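Local coordinates for KLLA0E08119p (Kluyveromyces lactis, PDB 3VA7), which probably catalyses the ATP-dependent, biotin-mediated carboxylation of urea to urea-1-carboxylate, this chain forming the urea carboxylase part of a longer enzyme that probably also hydrolyses that product, at residues Ala59-Pro64 and Asp75-Leu80; Glu254-Leu259 and Pro271-Pro276; Lys819-Ile824 and Tyr840-Asp845; Pro958-Phe963 and Tyr1044-Arg1049. All coordinates share one frame; numbering follows the deposited sequence.

Interaction 1: residues Ala59-Pro64 and Asp75-Leu80; sequences AVYSDP and DFSVAL
With CG of Tyr61 placed between its own backbone N and carbonyl carbon (chi1 53°), one face of the phenol ring is turned to Ala79 of the neighbouring strand. This is the parallel strand pair of a beta-alpha-beta unit in the N-terminal domain of the biotin carboxylase part, in which helix 69-73 connects strand 56-61 to strand 76-79, an edge strand of the five-stranded parallel sheet. The N-to-C directions of the two short strands differ by 23°. Four backbone bonds join them, alternating in direction as parallel pairing requires: Ala59 N gives to Phe76 O (2.9 Å), Val78 N to Ala59 O, Tyr61 N to Val78 O (3.3 Å) and Leu80 N to Tyr61 O (3.0 Å).

Ala59, Tyr61, Ser77 and Ala79 share one face, on which helix 69-73 meets Ala59 and Tyr61. Ser77 CB approaches the Tyr61 ring at its edge, near the ring plane. On the face of Val60 and Val78, Val60 CB meets Leu80 CD2 at 4.1 Å, and helix 92-101 packs on all three of these side chains. Beyond the strand, Ser62 turns away from the pair and hydrogen-bonds through OG to Tyr409. The Tyr61 ring thus acts as a CH-pi acceptor: Ala79 CA stands 3.7 Å from the ring centroid of Tyr61, 22° off the normal and displaced toward the rim.

Interaction 2: residues Glu254-Leu259 and Pro271-Pro276; sequences ERDCSL and PAPNLP
Glu254 reaches from its strand to the turn that follows the next one, and its carboxylate receives the backbone N-H of Ala272. The side chain has to fold to do so: chi1 of 87° sets CG between the backbone N and the carbonyl carbon, and a second bend at chi2 (-71°) swings OE2 over the turn. Ala272 N lies 3.0 Å from Glu254 OE2, with the hydrogen bond bent to 147° and the donor well above the carboxylate plane. The same oxygen also takes a salt bridge from Arg280, so it is gripped by a main-chain and a charged donor together. The methyl of Ala272 then rests on the aliphatic part of the glutamate, with Ala272 CB 3.8 Å from Glu254 CG.

Asp256, two residues along the strand, packs its CB 4.1 Å from Ala272 CB, while its OD2 passes Pro273 CD at 3.8 Å. Its OD1 turns back on its own chain and accepts from Ser258 N at 3.0 Å, an Asx turn.

The contact lies in the ATP-binding domain of the biotin carboxylase part, which has the ATP-grasp fold. Strand 249-261 pairs with strands 235-244 and 264-270; from strand 235-244 Arg235 binds both Asp256 OD2 and Pro273 O, and beyond the turn the chain enters helix 277-293, which carries Arg280.

Interaction 3: residues Lys819-Ile824 and Tyr840-Asp845; sequences KYENPI and YRQAGD. With NA (sodium ion), chain K.
Ile824 and Arg841 face each other as an antiparallel non-hydrogen-bonded pair, their CA atoms 4.7 Å apart, at the point where the loop 819-824 runs into its strand. One residue earlier the loop is tied on by a nearly straight bond from Gln842 N to Pro823 O, 2.9 Å long and 173° at the hydrogen, with the donor in the carbonyl plane. Just before it, Asn822 OD1 accepts from Ile824 N at 2.7 Å, an Asx turn that bends the chain into the strand.

Ile824 and Arg841 extend their side chains side by side in the same direction, and Ile824 CG1 lies over a face of the guanidinium, 3.7 Å from Arg841 NH2. The charged group itself is held by salt bridges to Glu851 and Asp676 and by the carbonyl of Pro671. These strands, 824-828 and 838-842, are neighbours at the border of a five-stranded antiparallel sheet of the carboxyltransferase part, 824-828 being one of its two edge strands.

Gln842 projects toward the loop, its CG anti to the backbone N (chi1 169°) and the chain extended, and NE2 makes a weak hydrogen bond of 3.5 Å to Glu821 OE1. That NE2 also gives to the carbonyl of Cys669, while OE1 accepts from Gln901. Farther along, Asp845 OD2 binds the sodium ion at 2.1 Å; Glu764 is a second protein ligand, and a water sits 2.9 Å from the sodium.

Interaction 4: residues Pro958-Phe963 and Tyr1044-Arg1049; sequences PNNVDF and YQLVGR. With URE (urea), chain C.
Gln1045 leaves its strand toward helix 960-967, and its CB meets Asn960 CB at 3.9 Å. With CG beside the backbone N (chi1 -56°) and a further bend at chi2, the chain curls across Phe963: CG lies 4.1 Å from Phe963 CD2, and CD comes to 3.9 Å of that same Phe963 CD2. At the tip, OE1 stays near Phe963 CE2 at 4.0 Å, the amide plane being tilted 54° to the ring, while NE2 is directed to the Asn960 amide, where the modelled geometry is doubtful.

Farther along, Val961 CG2 of the helix touches Val1047 CG2 of the strand at 3.5 Å. A water joins the two backbones, accepting from Val961 N and donating to Leu1046 O. Asn959 caps the helix start, its OD1 taking the N-H of Asp962 at 2.7 Å.

This buried helix-on-strand contact belongs to the carboxyltransferase part. Tyr1044, the residue before Gln1045, holds its hydroxyl to Asp728 and brings CD2 to 3.2 Å of the urea carbon. Apolar packing and one water bridging the backbones thus join the helix to a strand whose Gln1045 directly follows a residue lying against the urea.

How the interactions relate
The four contacts fall into two pairs. Interactions 1 and 2 belong to the biotin carboxylase part, with centres 38 Å apart; interactions 3 and 4 belong to the carboxyltransferase part, with centres 36 Å apart and nearest atoms about 18 Å apart. Interaction 2 lies 76 Å from interaction 3, centre to centre, on the other side of the chain's centre. Interaction 4 is the one at the substrate: Tyr1044 lines the urea pocket, and its side chain is about 6 Å from the bound biotin group. Lys1202 of the biotin carrier domain belongs to that biotin pocket, consistent with a carrier docked for carboxyl transfer. Interaction 3 instead leads to the sodium site through Asp845.

Interaction 1: residues Ala59-Pro64 and Asp75-Leu80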
# COMPACT_ATOMS: atom_id res chain seq x y z
N ALA A 59 7.32 30.19 -3.60
CA ALA A 59 8.04 28.93 -3.50
C ALA A 59 9.06 28.78 -4.63
O ALA A 59 8.89 29.38 -5.69
CB ALA A 59 7.07 27.74 -3.56
N VAL A 60 10.09 27.96 -4.39
CA VAL A 60 10.92 27.39 -5.43
C VAL A 60 11.10 25.88 -5.18
O VAL A 60 11.24 25.46 -4.05
CB VAL A 60 12.30 28.08 -5.51
CG1 VAL A 60 12.15 29.53 -6.09
CG2 VAL A 60 13.03 28.06 -4.14
N TYR A 61 11.11 25.06 -6.21
CA TYR A 61 11.24 23.64 -6.00
C TYR A 61 12.06 22.93 -7.05
O TYR A 61 12.05 23.29 -8.22
CB TYR A 61 9.87 23.00 -5.94
CG TYR A 61 8.99 23.32 -7.13
CD1 TYR A 61 8.81 22.38 -8.15
CD2 TYR A 61 8.33 24.56 -7.23
CE1 TYR A 61 8.00 22.66 -9.22
CE2 TYR A 61 7.53 24.84 -8.32
CZ TYR A 61 7.39 23.87 -9.32
OH TYR A 61 6.61 24.12 -10.42
N SER A 62 12.78 21.91 -6.60
CA SER A 62 13.38 20.93 -7.48
C SER A 62 12.30 20.05 -8.09
O SER A 62 11.11 20.23 -7.80
CB SER A 62 14.26 20.04 -6.65
OG SER A 62 13.46 19.36 -5.71
N ASP A 63 12.71 19.04 -8.85
CA ASP A 63 11.72 18.14 -9.41
C ASP A 63 11.12 17.13 -8.43
O ASP A 63 9.89 16.95 -8.43
CB ASP A 63 12.18 17.53 -10.74
CG ASP A 63 12.21 18.58 -11.88
OD1 ASP A 63 11.84 19.77 -11.67
OD2 ASP A 63 12.65 18.22 -12.99
N PRO A 64 11.93 16.50 -7.57
CA PRO A 64 11.26 15.65 -6.56
C PRO A 64 10.32 16.45 -5.61
O PRO A 64 9.36 15.86 -5.04
CB PRO A 64 12.42 15.02 -5.77
CG PRO A 64 13.70 15.36 -6.56
CD PRO A 64 13.41 16.48 -7.48
N ASP A 75 1.75 31.43 -2.52
CA ASP A 75 0.89 32.12 -3.47
C ASP A 75 1.40 31.92 -4.89
O ASP A 75 0.60 31.82 -5.81
CB ASP A 75 0.85 33.62 -3.18
CG ASP A 75 0.41 33.93 -1.75
OD1 ASP A 75 1.28 34.30 -0.94
OD2 ASP A 75 -0.81 33.78 -1.45
N PHE A 76 2.71 31.88 -5.08
CA PHE A 76 3.29 31.63 -6.40
C PHE A 76 4.46 30.64 -6.25
O PHE A 76 4.92 30.36 -5.13
CB PHE A 76 3.76 32.95 -7.07
CG PHE A 76 2.73 34.06 -7.02
CD1 PHE A 76 2.78 35.03 -6.02
CD2 PHE A 76 1.71 34.13 -7.98
CE1 PHE A 76 1.82 36.06 -5.96
CE2 PHE A 76 0.72 35.15 -7.93
CZ PHE A 76 0.78 36.12 -6.92
N SER A 77 4.93 30.11 -7.37
CA SER A 77 6.00 29.13 -7.35
C SER A 77 6.77 29.07 -8.67
O SER A 77 6.27 29.40 -9.71
CB SER A 77 5.48 27.74 -6.97
OG SER A 77 4.32 27.42 -7.70
N VAL A 78 8.02 28.66 -8.60
CA VAL A 78 8.85 28.64 -9.77
C VAL A 78 9.54 27.32 -9.68
O VAL A 78 10.17 26.99 -8.66
CB VAL A 78 9.87 29.78 -9.75
CG1 VAL A 78 10.86 29.62 -10.87
CG2 VAL A 78 9.17 31.09 -9.87
N ALA A 79 9.32 26.52 -10.71
CA ALA A 79 10.05 25.30 -10.91
C ALA A 79 11.49 25.67 -11.27
O ALA A 79 11.73 26.44 -12.20
CB ALA A 79 9.40 24.50 -12.04
N LEU A 80 12.43 25.19 -10.48
CA LEU A 80 13.82 25.17 -10.89
C LEU A 80 13.85 23.81 -11.53
O LEU A 80 13.02 22.93 -11.15
CB LEU A 80 14.74 25.19 -9.67
CG LEU A 80 14.42 26.10 -8.47
CD1 LEU A 80 15.16 25.62 -7.25
CD2 LEU A 80 14.74 27.53 -8.77

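Interaction 2: residues Glu254-Leu259 and Pro271-Pro276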
# COMPACT_ATOMS: atom_id res chain seq x y z
N GLU A 254 18.76 31.49 25.59
CA GLU A 254 19.74 30.45 25.33
C GLU A 254 19.08 29.09 25.22
O GLU A 254 18.01 28.84 25.80
CB GLU A 254 20.83 30.40 26.42
CG GLU A 254 20.49 29.54 27.62
CD GLU A 254 19.40 30.15 28.49
OE1 GLU A 254 18.92 31.29 28.19
OE2 GLU A 254 19.04 29.51 29.50
N ARG A 255 19.73 28.22 24.47
CA ARG A 255 19.21 26.92 24.23
C ARG A 255 20.36 26.00 24.50
O ARG A 255 21.51 26.34 24.21
CB ARG A 255 18.75 26.76 22.77
CG ARG A 255 17.69 27.75 22.38
CD ARG A 255 17.22 27.61 20.93
NE ARG A 255 18.21 28.00 19.93
CZ ARG A 255 18.10 29.06 19.13
NH1 ARG A 255 17.02 29.86 19.18
NH2 ARG A 255 19.06 29.31 18.25
N ASP A 256 20.04 24.84 25.05
CA ASP A 256 20.97 23.75 25.18
C ASP A 256 20.74 22.73 24.05
O ASP A 256 19.63 22.27 23.82
CB ASP A 256 20.73 23.14 26.53
CG ASP A 256 21.71 22.10 26.86
OD1 ASP A 256 21.82 21.06 26.14
OD2 ASP A 256 22.38 22.32 27.88
N CYS A 257 21.82 22.36 23.37
CA CYS A 257 21.77 21.53 22.19
C CYS A 257 22.79 20.43 22.33
O CYS A 257 23.35 19.92 21.36
CB CYS A 257 22.04 22.37 20.94
SG CYS A 257 20.80 23.71 20.65
N SER A 258 23.00 20.04 23.58
CA SER A 258 23.93 18.96 23.92
C SER A 258 23.58 17.59 23.33
O SER A 258 24.49 16.82 23.01
CB SER A 258 24.09 18.88 25.44
OG SER A 258 24.05 20.17 26.03
N LEU A 259 22.29 17.25 23.16
CA LEU A 259 21.93 15.88 22.75
C LEU A 259 22.15 15.68 21.25
O LEU A 259 21.23 15.78 20.44
CB LEU A 259 20.51 15.50 23.21
CG LEU A 259 20.28 15.41 24.74
CD1 LEU A 259 18.83 15.30 25.13
CD2 LEU A 259 21.08 14.26 25.39
N PRO A 271 14.78 26.87 28.99
CA PRO A 271 16.14 27.42 29.23
C PRO A 271 17.13 26.31 29.35
O PRO A 271 16.74 25.19 29.54
CB PRO A 271 16.02 28.12 30.60
CG PRO A 271 14.55 28.46 30.75
CD PRO A 271 13.80 27.36 29.98
N ALA A 272 18.41 26.62 29.24
CA ALA A 272 19.41 25.62 29.55
C ALA A 272 19.23 25.13 31.01
O ALA A 272 19.03 25.92 31.93
CB ALA A 272 20.77 26.19 29.34
N PRO A 273 19.29 23.80 31.22
CA PRO A 273 19.24 23.34 32.60
C PRO A 273 20.60 23.60 33.29
O PRO A 273 21.62 23.67 32.61
CB PRO A 273 19.03 21.84 32.43
CG PRO A 273 19.81 21.51 31.17
CD PRO A 273 19.48 22.68 30.27
N ASN A 274 20.58 23.73 34.63
CA ASN A 274 21.81 23.78 35.48
C ASN A 274 22.80 24.81 35.02
O ASN A 274 23.99 24.51 34.78
CB ASN A 274 22.52 22.42 35.54
CG ASN A 274 21.66 21.33 36.17
OD1 ASN A 274 20.96 21.54 37.18
ND2 ASN A 274 21.70 20.14 35.55
N LEU A 275 22.28 26.02 34.85
CA LEU A 275 23.08 27.16 34.46
C LEU A 275 22.65 28.33 35.31
O LEU A 275 21.48 28.71 35.31
CB LEU A 275 22.90 27.47 32.99
CG LEU A 275 23.52 28.75 32.43
CD1 LEU A 275 24.98 28.54 32.11
CD2 LEU A 275 22.76 29.12 31.18
N PRO A 276 23.61 28.88 36.08
CA PRO A 276 23.33 30.03 36.94
C PRO A 276 23.23 31.33 36.14
O PRO A 276 23.98 31.55 35.17
CB PRO A 276 24.54 30.07 37.87
CG PRO A 276 25.35 28.77 37.57
CD PRO A 276 25.00 28.39 36.20

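Interaction 3: residues Lys819-Ile824 and Tyr840-Asp845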
# COMPACT_ATOMS: atom_id res chain seq x y z
N LYS A 819 -22.87 -38.76 -4.04
CA LYS A 819 -22.80 -38.18 -5.39
C LYS A 819 -22.99 -36.64 -5.30
O LYS A 819 -23.66 -36.13 -4.42
CB LYS A 819 -23.89 -38.80 -6.24
CG LYS A 819 -24.06 -38.23 -7.63
CD LYS A 819 -25.01 -39.07 -8.47
CE LYS A 819 -24.63 -39.05 -9.97
NZ LYS A 819 -25.27 -37.94 -10.74
N TYR A 820 -22.42 -35.90 -6.23
CA TYR A 820 -22.65 -34.45 -6.25
C TYR A 820 -24.15 -34.22 -6.25
O TYR A 820 -24.91 -35.01 -6.83
CB TYR A 820 -22.02 -33.79 -7.48
CG TYR A 820 -22.55 -34.33 -8.76
CD1 TYR A 820 -23.72 -33.84 -9.31
CD2 TYR A 820 -21.86 -35.35 -9.43
CE1 TYR A 820 -24.22 -34.36 -10.55
CE2 TYR A 820 -22.34 -35.88 -10.65
CZ TYR A 820 -23.52 -35.37 -11.20
OH TYR A 820 -23.97 -35.92 -12.37
N GLU A 821 -24.57 -33.15 -5.61
CA GLU A 821 -25.96 -32.81 -5.59
C GLU A 821 -26.22 -31.60 -6.50
O GLU A 821 -25.27 -30.97 -7.01
CB GLU A 821 -26.39 -32.56 -4.17
CG GLU A 821 -25.83 -31.29 -3.59
CD GLU A 821 -26.15 -31.11 -2.12
OE1 GLU A 821 -25.56 -30.18 -1.52
OE2 GLU A 821 -26.97 -31.90 -1.55
N ASN A 822 -27.50 -31.26 -6.68
CA ASN A 822 -27.94 -30.14 -7.48
C ASN A 822 -27.75 -28.80 -6.77
O ASN A 822 -28.28 -28.61 -5.69
CB ASN A 822 -29.41 -30.35 -7.77
CG ASN A 822 -29.94 -29.39 -8.76
OD1 ASN A 822 -29.63 -28.21 -8.70
ND2 ASN A 822 -30.73 -29.88 -9.68
N PRO A 823 -27.01 -27.85 -7.37
CA PRO A 823 -26.75 -26.61 -6.64
C PRO A 823 -27.93 -25.66 -6.63
O PRO A 823 -27.92 -24.63 -5.90
CB PRO A 823 -25.62 -25.98 -7.43
CG PRO A 823 -25.76 -26.53 -8.83
CD PRO A 823 -26.47 -27.85 -8.74
N ILE A 824 -28.93 -25.95 -7.47
CA ILE A 824 -30.10 -25.07 -7.58
C ILE A 824 -31.10 -25.30 -6.45
O ILE A 824 -31.76 -26.31 -6.39
CB ILE A 824 -30.79 -25.17 -8.96
CG1 ILE A 824 -29.79 -24.76 -10.03
CG2 ILE A 824 -32.06 -24.28 -9.01
CD1 ILE A 824 -30.16 -25.32 -11.37
N TYR A 840 -31.92 -19.38 -7.18
CA TYR A 840 -31.16 -19.38 -5.97
C TYR A 840 -30.17 -20.55 -6.05
O TYR A 840 -30.59 -21.72 -6.20
CB TYR A 840 -32.12 -19.54 -4.78
CG TYR A 840 -33.08 -18.36 -4.59
CD1 TYR A 840 -34.37 -18.35 -5.16
CD2 TYR A 840 -32.69 -17.26 -3.84
CE1 TYR A 840 -35.24 -17.26 -4.97
CE2 TYR A 840 -33.56 -16.18 -3.63
CZ TYR A 840 -34.82 -16.17 -4.20
OH TYR A 840 -35.63 -15.05 -3.97
N ARG A 841 -28.87 -20.22 -6.01
CA ARG A 841 -27.83 -21.25 -6.08
C ARG A 841 -26.96 -21.28 -4.83
O ARG A 841 -26.61 -20.24 -4.24
CB ARG A 841 -26.95 -21.15 -7.34
CG ARG A 841 -27.68 -20.74 -8.56
CD ARG A 841 -26.79 -20.50 -9.78
NE ARG A 841 -26.75 -21.74 -10.50
CZ ARG A 841 -27.35 -21.90 -11.65
NH1 ARG A 841 -28.01 -20.89 -12.20
NH2 ARG A 841 -27.29 -23.08 -12.25
N GLN A 842 -26.70 -22.50 -4.40
CA GLN A 842 -25.87 -22.70 -3.29
C GLN A 842 -24.46 -22.33 -3.74
O GLN A 842 -23.98 -22.84 -4.75
CB GLN A 842 -25.92 -24.18 -2.95
CG GLN A 842 -24.88 -24.63 -1.95
CD GLN A 842 -25.06 -26.09 -1.59
OE1 GLN A 842 -25.38 -26.44 -0.45
NE2 GLN A 842 -24.89 -26.95 -2.59
N ALA A 843 -23.76 -21.50 -2.98
CA ALA A 843 -22.44 -21.03 -3.40
C ALA A 843 -21.47 -20.99 -2.25
O ALA A 843 -21.03 -19.92 -1.82
CB ALA A 843 -22.56 -19.63 -4.06
N GLY A 844 -21.15 -22.16 -1.75
CA GLY A 844 -20.29 -22.26 -0.59
C GLY A 844 -21.06 -22.38 0.71
O GLY A 844 -22.19 -21.98 0.83
N ASP A 845 -20.43 -23.04 1.64
CA ASP A 845 -20.73 -23.05 3.06
C ASP A 845 -21.36 -21.67 3.59
O ASP A 845 -22.09 -21.64 4.58
CB ASP A 845 -19.29 -23.34 3.63
CG ASP A 845 -19.28 -23.60 5.06
OD1 ASP A 845 -19.08 -24.74 5.42
OD2 ASP A 845 -19.44 -22.68 5.91
NA NA K . -19.26 -21.83 7.77
O HOH W 1 -18.69 -19.39 9.30

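Interaction 4: residues Pro958-Phe963 and Tyr1044-Arg1049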
# COMPACT_ATOMS: atom_id res chain seq x y z
N PRO A 958 -3.17 -11.78 -32.16
CA PRO A 958 -2.17 -11.11 -31.33
C PRO A 958 -2.61 -9.76 -30.74
O PRO A 958 -1.99 -9.31 -29.77
CB PRO A 958 -0.99 -10.92 -32.33
CG PRO A 958 -1.65 -10.75 -33.65
CD PRO A 958 -2.90 -11.63 -33.60
N ASN A 959 -3.64 -9.15 -31.32
CA ASN A 959 -4.11 -7.83 -30.92
C ASN A 959 -5.61 -7.85 -30.53
O ASN A 959 -6.47 -8.11 -31.40
CB ASN A 959 -3.90 -6.81 -32.06
CG ASN A 959 -4.46 -5.40 -31.71
OD1 ASN A 959 -5.70 -5.19 -31.73
ND2 ASN A 959 -3.56 -4.44 -31.39
N ASN A 960 -5.92 -7.52 -29.27
CA ASN A 960 -7.28 -7.64 -28.74
C ASN A 960 -8.28 -6.70 -29.46
O ASN A 960 -9.48 -7.07 -29.70
CB ASN A 960 -7.30 -7.43 -27.21
CG ASN A 960 -6.46 -8.47 -26.43
OD1 ASN A 960 -5.91 -9.43 -27.00
ND2 ASN A 960 -6.37 -8.28 -25.11
N VAL A 961 -7.84 -5.51 -29.83
CA VAL A 961 -8.78 -4.57 -30.42
C VAL A 961 -9.18 -5.07 -31.77
O VAL A 961 -10.37 -5.02 -32.12
CB VAL A 961 -8.25 -3.16 -30.45
CG1 VAL A 961 -9.06 -2.22 -31.45
CG2 VAL A 961 -8.19 -2.60 -29.02
N ASP A 962 -8.23 -5.65 -32.50
CA ASP A 962 -8.52 -6.26 -33.79
C ASP A 962 -9.52 -7.44 -33.75
O ASP A 962 -10.41 -7.52 -34.59
CB ASP A 962 -7.23 -6.71 -34.46
CG ASP A 962 -6.40 -5.54 -34.96
OD1 ASP A 962 -6.97 -4.48 -35.29
OD2 ASP A 962 -5.17 -5.70 -35.04
N PHE A 963 -9.37 -8.35 -32.79
CA PHE A 963 -10.42 -9.25 -32.44
C PHE A 963 -11.81 -8.59 -32.21
O PHE A 963 -12.79 -9.01 -32.86
CB PHE A 963 -10.02 -10.07 -31.23
CG PHE A 963 -11.14 -10.84 -30.65
CD1 PHE A 963 -11.69 -11.91 -31.34
CD2 PHE A 963 -11.68 -10.47 -29.42
CE1 PHE A 963 -12.77 -12.62 -30.81
CE2 PHE A 963 -12.73 -11.17 -28.89
CZ PHE A 963 -13.29 -12.23 -29.57
N TYR A 1044 -10.30 -9.79 -19.44
CA TYR A 1044 -10.93 -8.92 -20.48
C TYR A 1044 -9.94 -8.56 -21.65
O TYR A 1044 -8.71 -8.56 -21.46
CB TYR A 1044 -11.44 -7.63 -19.86
CG TYR A 1044 -12.78 -7.70 -19.16
CD1 TYR A 1044 -13.70 -6.64 -19.27
CD2 TYR A 1044 -13.13 -8.78 -18.33
CE1 TYR A 1044 -14.92 -6.67 -18.62
CE2 TYR A 1044 -14.34 -8.81 -17.65
CZ TYR A 1044 -15.23 -7.75 -17.81
OH TYR A 1044 -16.46 -7.76 -17.16
N GLN A 1045 -10.51 -8.28 -22.82
CA GLN A 1045 -9.79 -7.75 -24.00
C GLN A 1045 -9.28 -6.35 -23.73
O GLN A 1045 -10.03 -5.47 -23.32
CB GLN A 1045 -10.68 -7.78 -25.23
CG GLN A 1045 -11.24 -9.22 -25.56
CD GLN A 1045 -10.15 -10.23 -25.85
OE1 GLN A 1045 -10.35 -11.45 -25.70
NE2 GLN A 1045 -8.99 -9.74 -26.28
N LEU A 1046 -7.99 -6.15 -23.92
CA LEU A 1046 -7.33 -4.92 -23.52
C LEU A 1046 -7.28 -3.88 -24.64
O LEU A 1046 -6.89 -4.15 -25.75
CB LEU A 1046 -5.92 -5.22 -22.99
CG LEU A 1046 -5.81 -6.36 -21.97
CD1 LEU A 1046 -4.37 -6.63 -21.61
CD2 LEU A 1046 -6.68 -6.14 -20.68
N VAL A 1047 -7.58 -2.64 -24.29
CA VAL A 1047 -8.01 -1.64 -25.26
C VAL A 1047 -7.25 -0.33 -25.00
O VAL A 1047 -7.01 0.45 -25.92
CB VAL A 1047 -9.51 -1.61 -25.06
CG1 VAL A 1047 -10.12 -0.31 -24.55
CG2 VAL A 1047 -10.21 -2.37 -26.11
N GLY A 1048 -6.79 -0.09 -23.77
CA GLY A 1048 -6.12 1.18 -23.50
C GLY A 1048 -5.99 1.41 -22.01
O GLY A 1048 -6.22 0.48 -21.21
N ARG A 1049 -5.60 2.61 -21.60
CA ARG A 1049 -5.36 2.81 -20.19
C ARG A 1049 -5.79 4.19 -19.68
O ARG A 1049 -5.56 5.18 -20.35
CB ARG A 1049 -3.91 2.50 -19.87
CG ARG A 1049 -3.53 2.49 -18.43
CD ARG A 1049 -2.03 2.10 -18.23
NE ARG A 1049 -1.12 2.65 -19.23
CZ ARG A 1049 -0.09 3.46 -18.96
NH1 ARG A 1049 0.22 3.78 -17.72
NH2 ARG A 1049 0.66 3.90 -19.96
C URE C . -11.49 -9.15 -15.57
O URE C . -11.86 -7.98 -15.30
N1 URE C . -10.28 -9.41 -16.01
N2 URE C . -12.23 -10.26 -15.49
O HOH W 2 -5.39 -4.16 -28.17